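Local coordinates for protein enterotoxin type A (Staphylococcus aureus, PDB 1DYQ) that acts as a superantigen that binds MHC class II, partly through zinc, and T-cell receptors, activating host T cells and causing staphylococcal food poisoning, at residues 28-32 against 210-214; 46-50 against 98-102; 59-65 against 91-95. The protein carries 3 engineered substitutions. All coordinates share one frame; numbering follows the deposited sequence. Where two conformers were deposited one is given.

Contact 1: residues 28-32 against 210-214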
loop_
_atom_site.group_PDB
_atom_site.type_symbol
_atom_site.label_atom_id
_atom_site.label_comp_id
_atom_site.label_asym_id
_atom_site.label_seq_id
_atom_site.Cartn_x
_atom_site.Cartn_y
_atom_site.Cartn_z
ATOM N N LYS A 28 11.426 4.047 -3.548
ATOM C CA LYS A 28 11.097 4.122 -4.947
ATOM C C LYS A 28 10.775 2.760 -5.542
ATOM O O LYS A 28 9.859 2.573 -6.304
ATOM C CB LYS A 28 12.242 4.765 -5.758
ATOM C CG LYS A 28 11.843 5.017 -7.198
ATOM C CD LYS A 28 12.921 5.861 -7.904
ATOM C CE LYS A 28 12.591 5.952 -9.388
ATOM N NZ LYS A 28 13.684 6.658 -10.137
ATOM N N GLN A 29 11.595 1.744 -5.085
ATOM C CA GLN A 29 11.287 0.393 -5.596
ATOM C C GLN A 29 9.918 -0.086 -5.149
ATOM O O GLN A 29 9.156 -0.594 -5.981
ATOM C CB GLN A 29 12.375 -0.577 -5.055
ATOM C CG GLN A 29 12.054 -2.029 -5.503
ATOM C CD GLN A 29 13.108 -2.982 -4.943
ATOM O OE1 GLN A 29 13.629 -2.789 -3.872
ATOM N NE2 GLN A 29 13.419 -4.018 -5.736
ATOM N N ILE A 30 9.589 0.085 -3.874
ATOM C CA ILE A 30 8.336 -0.505 -3.356
ATOM C C ILE A 30 7.119 0.221 -3.831
ATOM O O ILE A 30 6.036 -0.349 -3.961
ATOM C CB ILE A 30 8.393 -0.676 -1.841
ATOM C CG1 ILE A 30 7.449 -1.756 -1.317
ATOM C CG2 ILE A 30 8.085 0.635 -1.124
ATOM C CD1 ILE A 30 6.815 -2.650 -2.308
ATOM N N TYR A 31 7.248 1.534 -4.223
ATOM C CA TYR A 31 6.078 2.233 -4.764
ATOM C C TYR A 31 6.114 2.475 -6.232
ATOM O O TYR A 31 5.104 3.008 -6.798
ATOM C CB TYR A 31 5.933 3.605 -4.008
ATOM C CG TYR A 31 5.461 3.369 -2.600
ATOM C CD1 TYR A 31 4.144 2.899 -2.392
ATOM C CD2 TYR A 31 6.228 3.602 -1.482
ATOM C CE1 TYR A 31 3.686 2.661 -1.114
ATOM C CE2 TYR A 31 5.780 3.378 -0.211
ATOM C CZ TYR A 31 4.494 2.879 -0.013
ATOM O OH TYR A 31 4.011 2.676 1.240
ATOM N N TYR A 32 7.146 2.112 -6.986
ATOM C CA TYR A 32 7.220 2.385 -8.404
ATOM C C TYR A 32 7.799 1.243 -9.245
ATOM O O TYR A 32 7.479 1.169 -10.416
ATOM C CB TYR A 32 8.061 3.664 -8.595
ATOM C CG TYR A 32 8.031 4.280 -9.966
ATOM C CD1 TYR A 32 6.868 4.833 -10.479
ATOM C CD2 TYR A 32 9.207 4.359 -10.711
ATOM C CE1 TYR A 32 6.866 5.424 -11.743
ATOM C CE2 TYR A 32 9.203 4.946 -11.972
ATOM C CZ TYR A 32 8.033 5.451 -12.470
ATOM O OH TYR A 32 8.044 6.034 -13.727
ATOM N N LEU A 210 9.307 -2.081 5.188
ATOM C CA LEU A 210 8.727 -0.829 4.638
ATOM C C LEU A 210 7.224 -0.874 4.574
ATOM O O LEU A 210 6.534 0.143 4.898
ATOM C CB LEU A 210 9.356 -0.514 3.311
ATOM C CG LEU A 210 10.354 0.626 3.220
ATOM C CD1 LEU A 210 10.693 0.903 1.759
ATOM C CD2 LEU A 210 9.830 1.875 3.910
ATOM N N LEU A 211 6.638 -1.982 4.133
ATOM C CA LEU A 211 5.213 -2.099 3.995
ATOM C C LEU A 211 4.555 -2.784 5.174
ATOM O O LEU A 211 3.363 -3.099 5.152
ATOM C CB LEU A 211 4.845 -2.834 2.677
ATOM C CG LEU A 211 5.250 -2.127 1.390
ATOM C CD1 LEU A 211 4.495 -2.725 0.199
ATOM C CD2 LEU A 211 4.926 -0.611 1.502
ATOM N N ARG A 212 5.289 -2.899 6.300
ATOM C CA ARG A 212 4.639 -3.491 7.490
ATOM C C ARG A 212 3.493 -2.634 7.978
ATOM O O ARG A 212 2.562 -3.123 8.613
ATOM C CB ARG A 212 5.688 -3.706 8.586
ATOM C CG ARG A 212 5.110 -4.253 9.872
ATOM C CD ARG A 212 6.244 -4.731 10.788
ATOM N NE ARG A 212 5.733 -4.879 12.145
ATOM C CZ ARG A 212 6.318 -5.667 13.054
ATOM N NH1 ARG A 212 7.331 -6.413 12.673
ATOM N NH2 ARG A 212 5.797 -5.695 14.259
ATOM N N ILE A 213 3.450 -1.344 7.582
ATOM C CA ILE A 213 2.311 -0.500 7.903
ATOM C C ILE A 213 1.011 -1.090 7.353
ATOM O O ILE A 213 -0.061 -0.768 7.882
ATOM C CB ILE A 213 2.448 0.935 7.351
ATOM C CG1 ILE A 213 2.836 0.955 5.886
ATOM C CG2 ILE A 213 3.427 1.725 8.217
ATOM C CD1 ILE A 213 2.712 2.341 5.243
ATOM N N TYR A 214 1.063 -1.940 6.330
ATOM C CA TYR A 214 -0.125 -2.514 5.738
ATOM C C TYR A 214 -0.511 -3.860 6.370
ATOM O O TYR A 214 -1.560 -4.409 6.036
ATOM C CB TYR A 214 0.031 -2.701 4.252
ATOM C CG TYR A 214 0.365 -1.468 3.426
ATOM C CD1 TYR A 214 -0.139 -0.224 3.822
ATOM C CD2 TYR A 214 1.194 -1.544 2.350
ATOM C CE1 TYR A 214 0.176 0.901 3.038
ATOM C CE2 TYR A 214 1.504 -0.436 1.559
ATOM C CZ TYR A 214 0.959 0.797 1.965
ATOM O OH TYR A 214 1.365 1.894 1.222
HETATM O O HOH W 1 6.079 2.461 3.345
#
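I30, on the helix 23-32, and L211, in the loop before strand 219-221, carry much of the apolar part of this interface, meeting tip to tip. CD1 of I30 lies 3.4 Å from CD1 of L211, and CG1 of I30 presses against the same methyl, so the packing is tight. I30 reaches this point because CG1 stands anti to the backbone N (chi1 -156°), while its other branch, CG2, rests 3.9 Å from CD1 of L210, a side chain that slides past it in the opposite direction. The second methyl of L211, CD2, is placed on the phenol end of Y31, 3.8 Å from CZ.

The polar part is built on two tyrosine hydroxyls. Y31 and Y214 are hydrogen-bonded, OH to OH at 2.8 Å, with the Y214 oxygen near the plane of the Y31 ring, at its edge. Y214 OH is also hydrogen-bonded to D157 on the helix 153-168. A water bridges the segments a little further along, its oxygen 3.0 Å from Y31 OH and donating to L210 O at 2.8 Å. These buried oxygens are thus linked into a short chain running beside the aliphatic contact.

I30 and L211 also touch A91 of strand 86-91 in the OB-fold sheet, and Y31 and Y214 pack on helix 153-168 of the beta-grasp half, placing the contact at the domain junction of the two-domain staphylococcal superantigen fold.

Contact 2: residues 46-50 against 98-102. Engineered in segment 46-50: R49 (natural residue Leu).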
loop_
_atom_site.group_PDB
_atom_site.type_symbol
_atom_site.label_atom_id
_atom_site.label_comp_id
_atom_site.label_asym_id
_atom_site.label_seq_id
_atom_site.Cartn_x
_atom_site.Cartn_y
_atom_site.Cartn_z
ATOM N N ASP A 46 -5.045 -22.573 4.261
ATOM C CA ASP A 46 -3.727 -23.096 4.522
ATOM C C ASP A 46 -2.946 -22.021 5.325
ATOM O O ASP A 46 -3.021 -20.850 4.909
ATOM C CB ASP A 46 -3.024 -23.212 3.140
ATOM C CG ASP A 46 -2.055 -24.338 3.066
ATOM O OD1 ASP A 46 -2.416 -25.429 2.552
ATOM O OD2 ASP A 46 -0.914 -24.183 3.570
ATOM N N GLN A 47 -2.428 -22.377 6.454
ATOM C CA GLN A 47 -1.602 -21.440 7.231
ATOM C C GLN A 47 -0.197 -22.033 7.394
ATOM O O GLN A 47 -0.028 -23.252 7.440
ATOM C CB GLN A 47 -2.211 -21.154 8.581
ATOM C CG GLN A 47 -3.598 -20.554 8.539
ATOM C CD GLN A 47 -4.122 -20.132 9.884
ATOM O OE1 GLN A 47 -4.468 -20.949 10.731
ATOM N NE2 GLN A 47 -4.218 -18.813 10.086
ATOM N N PHE A 48 0.791 -21.166 7.271
ATOM C CA PHE A 48 2.187 -21.610 7.483
ATOM C C PHE A 48 2.467 -21.629 8.979
ATOM O O PHE A 48 2.757 -22.647 9.622
ATOM C CB PHE A 48 3.089 -20.659 6.714
ATOM C CG PHE A 48 4.547 -20.889 6.855
ATOM C CD1 PHE A 48 5.065 -22.179 6.815
ATOM C CD2 PHE A 48 5.431 -19.827 7.049
ATOM C CE1 PHE A 48 6.416 -22.409 6.967
ATOM C CE2 PHE A 48 6.779 -20.066 7.201
ATOM C CZ PHE A 48 7.274 -21.353 7.164
ATOM N N ARG A 49 2.268 -20.494 9.603
ATOM C CA ARG A 49 2.429 -20.279 11.058
ATOM C C ARG A 49 1.857 -18.884 11.342
ATOM O O ARG A 49 1.434 -18.166 10.411
ATOM C CB ARG A 49 3.946 -20.349 11.331
ATOM C CG ARG A 49 4.800 -19.287 10.677
ATOM C CD ARG A 49 6.286 -19.445 10.908
ATOM N NE ARG A 49 7.028 -18.383 10.214
ATOM C CZ ARG A 49 8.289 -18.417 9.849
ATOM N NH1 ARG A 49 9.054 -19.474 10.064
ATOM N NH2 ARG A 49 8.806 -17.340 9.244
ATOM N N GLN A 50 2.011 -18.419 12.558
ATOM C CA GLN A 50 1.703 -17.015 12.911
ATOM C C GLN A 50 0.354 -16.663 12.423
ATOM O O GLN A 50 -0.564 -17.549 12.530
ATOM C CB GLN A 50 2.866 -16.183 12.356
ATOM C CG GLN A 50 4.089 -16.083 13.223
ATOM C CD GLN A 50 3.893 -15.779 14.678
ATOM O OE1 GLN A 50 3.013 -15.092 15.166
ATOM N NE2 GLN A 50 4.823 -16.332 15.465
ATOM N N ALA A 98 9.514 -13.284 6.810
ATOM C CA ALA A 98 10.283 -13.528 8.032
ATOM C C ALA A 98 11.158 -14.767 7.837
ATOM O O ALA A 98 10.916 -15.548 6.912
ATOM C CB ALA A 98 9.372 -13.729 9.236
ATOM N N GLY A 99 12.174 -14.899 8.692
ATOM C CA GLY A 99 13.113 -16.012 8.547
ATOM C C GLY A 99 12.412 -17.361 8.578
ATOM O O GLY A 99 11.504 -17.632 9.352
ATOM N N GLY A 100 12.896 -18.276 7.727
ATOM C CA GLY A 100 12.354 -19.612 7.659
ATOM C C GLY A 100 11.124 -19.766 6.813
ATOM O O GLY A 100 10.478 -20.821 6.777
ATOM N N THR A 101 10.761 -18.722 6.041
ATOM C CA THR A 101 9.638 -18.911 5.074
ATOM C C THR A 101 10.216 -19.774 3.955
ATOM O O THR A 101 11.372 -19.594 3.578
ATOM C CB THR A 101 9.200 -17.530 4.537
ATOM O OG1 THR A 101 8.732 -16.760 5.675
ATOM C CG2 THR A 101 8.051 -17.629 3.561
ATOM N N PRO A 102 9.412 -20.660 3.398
ATOM C CA PRO A 102 9.914 -21.580 2.384
ATOM C C PRO A 102 10.479 -20.886 1.180
ATOM O O PRO A 102 10.105 -19.780 0.774
ATOM C CB PRO A 102 8.762 -22.500 2.105
ATOM C CG PRO A 102 7.940 -22.469 3.370
ATOM C CD PRO A 102 8.048 -21.007 3.825
#
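F48 extends its ring with CG anti to the backbone N (chi1 177°), whereas R49 holds CG between its backbone N and carbonyl carbon (chi1 63°) and then runs fully extended to NE; the two neighbouring side chains thereby reach the 98-102 turn together. R49 is an engineered residue, leucine in the natural sequence. Its NH2 donates to the backbone O of G99 at 2.7 Å, with an N-H...O angle of 149°. The nitrogen stands well above the carbonyl plane of G99. NH1 adds a weak bond of 3.1 Å to the same G99 O, so one carbonyl receives both terminal nitrogens. CE2 of F48 lies over the centre of the guanidinium, 3.4 Å above its plane.

The acceptor belongs to a type II beta turn from A98 to T101, inside the loop closed by the C97-C107 disulfide of the OB-fold domain. G100 holds the third position of the turn with positive phi, a conformation that suits a residue without a side chain. The turn is tied internally at A98 O, which accepts from T101 OG1 at 2.8 Å and from T101 N, both arriving from the same face of its plane.

P102 packs on the F48 ring. Its CD sits over one face, offset toward the rim, in a CH-pi contact 3.8 Å from the centroid. The carbonyl O of G100 instead approaches the ring edge, 3.3 Å from F48 CZ, while L69 of strand 67-71 touches both F48 and T101.

Contact 3: residues 59-65 against 91-95. Engineered in segment 91-95: A93 (natural residue Tyr). With SO4 (sulfate ion), chain C.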
loop_
_atom_site.group_PDB
_atom_site.type_symbol
_atom_site.label_atom_id
_atom_site.label_comp_id
_atom_site.label_asym_id
_atom_site.label_seq_id
_atom_site.Cartn_x
_atom_site.Cartn_y
_atom_site.Cartn_z
ATOM N N PHE A 59 1.412 -18.461 -8.031
ATOM C CA PHE A 59 2.125 -17.967 -9.198
ATOM C C PHE A 59 2.364 -19.107 -10.207
ATOM O O PHE A 59 2.938 -20.124 -9.823
ATOM C CB PHE A 59 3.483 -17.398 -8.796
ATOM C CG PHE A 59 3.407 -16.229 -7.854
ATOM C CD1 PHE A 59 3.072 -14.982 -8.357
ATOM C CD2 PHE A 59 3.698 -16.359 -6.517
ATOM C CE1 PHE A 59 2.975 -13.884 -7.509
ATOM C CE2 PHE A 59 3.587 -15.274 -5.655
ATOM C CZ PHE A 59 3.253 -14.032 -6.170
ATOM N N THR A 60 1.974 -18.877 -11.445
ATOM C CA THR A 60 2.217 -19.928 -12.460
ATOM C C THR A 60 3.319 -19.529 -13.405
ATOM O O THR A 60 3.851 -20.386 -14.141
ATOM C CB THR A 60 0.932 -20.235 -13.248
ATOM O OG1 THR A 60 0.440 -19.032 -13.845
ATOM C CG2 THR A 60 -0.127 -20.826 -12.333
ATOM N N ASP A 61 3.681 -18.250 -13.459
ATOM C CA ASP A 61 4.696 -17.819 -14.427
ATOM C C ASP A 61 5.670 -16.822 -13.866
ATOM O O ASP A 61 6.242 -16.006 -14.583
ATOM N N HIS A 62 5.940 -16.932 -12.553
ATOM C CA HIS A 62 6.912 -16.032 -11.931
ATOM C C HIS A 62 8.307 -16.625 -11.986
ATOM O O HIS A 62 8.456 -17.841 -11.772
ATOM C CB HIS A 62 6.487 -15.751 -10.470
ATOM C CG HIS A 62 7.279 -14.584 -9.934
ATOM N ND1 HIS A 62 8.559 -14.678 -9.492
ATOM C CD2 HIS A 62 6.917 -13.275 -9.835
ATOM C CE1 HIS A 62 8.990 -13.479 -9.103
ATOM N NE2 HIS A 62 8.002 -12.618 -9.307
ATOM N N SER A 63 9.322 -15.804 -12.220
ATOM C CA SER A 63 10.690 -16.324 -12.339
ATOM C C SER A 63 11.282 -16.875 -11.083
ATOM O O SER A 63 12.363 -17.543 -11.146
ATOM C CB SER A 63 11.575 -15.222 -12.943
ATOM O OG SER A 63 11.514 -14.067 -12.113
ATOM N N TRP A 64 10.694 -16.720 -9.912
ATOM C CA TRP A 64 11.192 -17.328 -8.696
ATOM C C TRP A 64 10.119 -17.919 -7.833
ATOM O O TRP A 64 10.258 -19.018 -7.272
ATOM C CB TRP A 64 12.059 -16.346 -7.873
ATOM C CG TRP A 64 12.846 -17.086 -6.812
ATOM C CD1 TRP A 64 12.648 -17.074 -5.475
ATOM C CD2 TRP A 64 13.945 -17.972 -7.053
ATOM N NE1 TRP A 64 13.552 -17.905 -4.842
ATOM C CE2 TRP A 64 14.378 -18.442 -5.805
ATOM C CE3 TRP A 64 14.616 -18.399 -8.210
ATOM C CZ2 TRP A 64 15.461 -19.318 -5.667
ATOM C CZ3 TRP A 64 15.686 -19.265 -8.067
ATOM C CH2 TRP A 64 16.095 -19.717 -6.809
ATOM N N TYR A 65 8.986 -17.213 -7.643
ATOM C CA TYR A 65 8.014 -17.647 -6.684
ATOM C C TYR A 65 7.010 -18.665 -7.248
ATOM O O TYR A 65 6.548 -18.553 -8.355
ATOM C CB TYR A 65 7.202 -16.460 -6.114
ATOM C CG TYR A 65 8.104 -15.298 -5.718
ATOM C CD1 TYR A 65 9.143 -15.471 -4.826
ATOM C CD2 TYR A 65 7.839 -14.024 -6.194
ATOM C CE1 TYR A 65 9.968 -14.411 -4.461
ATOM C CE2 TYR A 65 8.661 -12.965 -5.852
ATOM C CZ TYR A 65 9.716 -13.169 -4.987
ATOM O OH TYR A 65 10.545 -12.107 -4.650
ATOM N N ALA A 91 1.437 -5.452 -2.638
ATOM C CA ALA A 91 2.765 -5.624 -3.240
ATOM C C ALA A 91 3.449 -6.795 -2.503
ATOM O O ALA A 91 3.570 -6.764 -1.291
ATOM C CB ALA A 91 3.592 -4.347 -2.945
ATOM N N TYR A 92 4.010 -7.699 -3.304
ATOM C CA TYR A 92 4.669 -8.870 -2.676
ATOM C C TYR A 92 6.147 -8.898 -2.998
ATOM O O TYR A 92 6.614 -8.341 -3.976
ATOM C CB TYR A 92 4.000 -10.162 -3.184
ATOM C CG TYR A 92 4.129 -10.429 -4.663
ATOM C CD1 TYR A 92 5.297 -10.934 -5.222
ATOM C CD2 TYR A 92 3.092 -10.102 -5.544
ATOM C CE1 TYR A 92 5.440 -11.115 -6.570
ATOM C CE2 TYR A 92 3.219 -10.306 -6.910
ATOM C CZ TYR A 92 4.394 -10.818 -7.425
ATOM O OH TYR A 92 4.521 -11.002 -8.774
ATOM N N ALA A 93 6.892 -9.628 -2.144
ATOM C CA ALA A 93 8.326 -9.848 -2.447
ATOM C C ALA A 93 8.842 -10.892 -1.439
ATOM O O ALA A 93 8.398 -10.946 -0.329
ATOM C CB ALA A 93 9.116 -8.549 -2.191
ATOM N N GLY A 94 9.883 -11.635 -1.886
ATOM C CA GLY A 94 10.527 -12.553 -0.957
ATOM C C GLY A 94 11.153 -11.810 0.221
ATOM O O GLY A 94 11.228 -12.302 1.314
ATOM N N TYR A 95 11.625 -10.558 -0.054
ATOM C CA TYR A 95 12.284 -9.779 0.968
ATOM C C TYR A 95 11.339 -9.325 2.062
ATOM O O TYR A 95 11.809 -8.895 3.143
ATOM C CB TYR A 95 13.118 -8.628 0.402
ATOM C CG TYR A 95 12.382 -7.550 -0.341
ATOM C CD1 TYR A 95 11.595 -6.630 0.366
ATOM C CD2 TYR A 95 12.458 -7.430 -1.710
ATOM C CE1 TYR A 95 10.896 -5.648 -0.319
ATOM C CE2 TYR A 95 11.776 -6.437 -2.411
ATOM C CZ TYR A 95 10.987 -5.558 -1.673
ATOM O OH TYR A 95 10.292 -4.579 -2.340
HETATM S S SO4 C . 13.674 -11.567 -3.183
HETATM O O1 SO4 C . 14.633 -10.931 -4.081
HETATM O O2 SO4 C . 12.881 -12.675 -3.794
HETATM O O3 SO4 C . 12.623 -10.503 -2.737
HETATM O O4 SO4 C . 14.327 -11.995 -1.891
#
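Y65 meets Y92 with its ring and G94 with its hydroxyl. From CB, where chi1 of -46° sets CG beside the backbone N, the ring passes H62 first: CD2 of Y65 lies 3.2 Å above the imidazole plane, toward the rim. CE2 lies at the edge of the Y92 ring, 3.8 Å from CE1 of Y92, and CD2 is close to the same CE1; the two planes are at 84°. Further out, CE1 and CZ of Y65 approach G94 N and O2 of a sulfate ion, probably from the crystallisation liquor. At the tip, Y65 OH accepts from the backbone N of G94 at 2.9 Å, the N-H...O angle being 157°. The same hydroxyl donates to sulfate O2, 2.6 Å away; Y95 N binds O3 of that ion.

These rings belong to an aromatic cluster of F59, H62, Y65 and Y92 within the OB-fold domain, where A106 of strand 105-114 and L68 of strand 67-71 pack against members of it. F59 points its edge at the face of Y92, their centroids 4.7 Å apart, and F59 CZ is poised over the centre of that ring. CD2 of H62 lies 3.5 Å from Y92 OH, and H62 ND1 accepts from the backbone N of W64.

In the fold
Along the chain the first segments come in the order 28-32, 46-50, 59-65, followed by 91-95, 98-102 and finally 210-214, so contact 3 is enclosed by contact 2 and both by contact 1. Contacts 2 and 3 lie in the OB-fold domain, with centres about 15 Å apart, and share the connection between strands 86-91 and 105-114. Contact 1 is near the centre of the chain, about 16 Å from contact 3 between centres, and joins this domain to the beta-grasp domain. It touches contact 3 directly: A91 CB lies 3.7 Å from I30 CD1. The connection after strand 86-91 thus starts against contact 1 at A91, adds Y92 to the aromatic cluster, and continues into the surface turn.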